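Local coordinates for protein SeviL (Septifer virgatus, PDB 6LF2) that binds the glycans of GM1b and asialo-GM1 as an R-type lectin of the beta-trefoil fold, at the interface of chains A and B. Residues are numbered along the deposited sequence; one frame, centred on the assembly and turned at random. Chains: chain A/B, SeviL.

The interface of chains A and B. Residues chain A 15-16, 95, 127; chain B 13, 22, 39, 129.
In this R-type lectin beta-trefoil, strands 12-16 and 126-130 of chain A, with the loop residue A:Phe95, meet the loop methionine B:Met39 at a two-fold interface that probably forms a SeviL dimer. The thioether of B:Met39 reaches between A:Gln15, A:Phe95 and A:Ile127, a place suited to a long, flexible and weakly polar side chain. Its SD lies 3.9 Å from CG2 of A:Ile127 and also meets the A:Phe95 rim in the ring plane, 3.9 Å from CE2. A bend at the last torsion (chi3 65°) turns the methyl CE over the centre of the B:Tyr13 ring, 3.6 Å above the plane, where the aromatic face supports it from within chain B. A:Gln15 is extended, CG opposite the backbone N (chi1 -176°), which carries its amide across to the sulfur; NE2 points at SD in a nearly straight but weak hydrogen bond of 3.5 Å. The same NE2 approaches NE of B:Arg22 at 3.7 Å, the amide and guanidinium planes being 63° apart, a van der Waals approach of two N-H donors with no hydrogen bond expected. Branched A:Ile127 also packs CD1 at the edge of the B:Phe129 ring, 3.9 Å from CE1, and 4.0 Å from CE2 of B:Tyr13. The flat rings of A:Phe95 and B:Phe129 thus offer apolar rims to sulfur and methyl. The phenolic OH of B:Tyr13 rests 3.8 Å from CE1 of A:Phe95, whereas the sulfur meets that ring at CE2.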
loop_
_atom_site.group_PDB
_atom_site.type_symbol
_atom_site.label_atom_id
_atom_site.label_comp_id
_atom_site.label_asym_id
_atom_site.label_seq_id
_atom_site.Cartn_x
_atom_site.Cartn_y
_atom_site.Cartn_z
ATOM N N GLN A 15 -3.039 -4.359 4.761
ATOM C CA GLN A 15 -2.432 -5.180 3.722
ATOM C C GLN A 15 -1.395 -6.124 4.313
ATOM O O GLN A 15 -0.612 -5.737 5.181
ATOM C CB GLN A 15 -1.779 -4.290 2.661
ATOM C CG GLN A 15 -1.211 -5.054 1.497
ATOM C CD GLN A 15 -1.057 -4.171 0.283
ATOM O OE1 GLN A 15 -2.039 -3.653 -0.237
ATOM N NE2 GLN A 15 0.181 -3.981 -0.165
ATOM N N ASN A 16 -1.387 -7.361 3.830
ATOM C CA ASN A 16 -0.545 -8.397 4.400
ATOM C C ASN A 16 0.806 -8.435 3.701
ATOM O O ASN A 16 0.879 -8.397 2.467
ATOM C CB ASN A 16 -1.232 -9.755 4.298
ATOM C CG ASN A 16 -0.652 -10.763 5.257
ATOM O OD1 ASN A 16 0.391 -11.342 4.998
ATOM N ND2 ASN A 16 -1.328 -10.973 6.391
ATOM N N PHE A 95 5.721 -2.736 9.690
ATOM C CA PHE A 95 4.698 -3.767 9.798
ATOM C C PHE A 95 4.351 -4.031 11.257
ATOM O O PHE A 95 5.192 -3.885 12.152
ATOM C CB PHE A 95 5.156 -5.059 9.120
ATOM C CG PHE A 95 5.264 -4.937 7.640
ATOM C CD1 PHE A 95 6.426 -4.465 7.051
ATOM C CD2 PHE A 95 4.185 -5.252 6.830
ATOM C CE1 PHE A 95 6.506 -4.332 5.672
ATOM C CE2 PHE A 95 4.266 -5.120 5.456
ATOM C CZ PHE A 95 5.422 -4.663 4.882
ATOM N N ILE A 127 0.577 -4.091 7.120
ATOM C CA ILE A 127 0.868 -2.665 7.030
ATOM C C ILE A 127 -0.457 -1.932 6.860
ATOM O O ILE A 127 -1.280 -2.303 6.017
ATOM C CB ILE A 127 1.875 -2.359 5.903
ATOM C CG1 ILE A 127 2.187 -0.861 5.845
ATOM C CG2 ILE A 127 1.420 -2.929 4.554
ATOM C CD1 ILE A 127 3.492 -0.572 5.123
ATOM N N TYR B 13 5.962 2.882 -0.717
ATOM C CA TYR B 13 5.580 1.923 -1.738
ATOM C C TYR B 13 4.746 2.646 -2.786
ATOM O O TYR B 13 4.083 3.646 -2.492
ATOM C CB TYR B 13 4.766 0.767 -1.150
ATOM C CG TYR B 13 5.513 -0.098 -0.156
ATOM C CD1 TYR B 13 6.220 -1.209 -0.578
ATOM C CD2 TYR B 13 5.488 0.191 1.213
ATOM C CE1 TYR B 13 6.908 -2.016 0.327
ATOM C CE2 TYR B 13 6.171 -0.608 2.125
ATOM C CZ TYR B 13 6.872 -1.705 1.676
ATOM O OH TYR B 13 7.561 -2.510 2.554
ATOM N N ARG B 22 2.989 -3.631 -6.906
ATOM C CA ARG B 22 3.937 -2.626 -6.446
ATOM C C ARG B 22 5.101 -2.523 -7.424
ATOM O O ARG B 22 5.650 -3.541 -7.854
ATOM C CB ARG B 22 4.445 -2.954 -5.033
ATOM C CG ARG B 22 3.529 -2.450 -3.913
ATOM C CD ARG B 22 3.391 -3.456 -2.766
ATOM N NE ARG B 22 2.376 -4.467 -3.074
ATOM C CZ ARG B 22 2.614 -5.766 -3.226
ATOM N NH1 ARG B 22 3.839 -6.256 -3.089
ATOM N NH2 ARG B 22 1.610 -6.587 -3.519
ATOM N N MET B 39 5.325 -8.556 -0.296
ATOM C CA MET B 39 5.992 -7.269 -0.155
ATOM C C MET B 39 7.467 -7.493 0.168
ATOM O O MET B 39 7.808 -8.197 1.129
ATOM C CB MET B 39 5.294 -6.441 0.927
ATOM C CG MET B 39 3.799 -6.239 0.629
ATOM S SD MET B 39 2.920 -5.127 1.748
ATOM C CE MET B 39 3.732 -3.571 1.396
ATOM N N PHE B 129 2.270 5.119 -0.616
ATOM C CA PHE B 129 2.045 5.129 0.820
ATOM C C PHE B 129 3.341 4.920 1.594
ATOM O O PHE B 129 4.264 4.249 1.132
ATOM C CB PHE B 129 0.985 4.092 1.245
ATOM C CG PHE B 129 1.313 2.647 0.899
ATOM C CD1 PHE B 129 1.962 1.833 1.824
ATOM C CD2 PHE B 129 0.881 2.078 -0.296
ATOM C CE1 PHE B 129 2.220 0.510 1.554
ATOM C CE2 PHE B 129 1.138 0.750 -0.578
ATOM C CZ PHE B 129 1.807 -0.044 0.352
#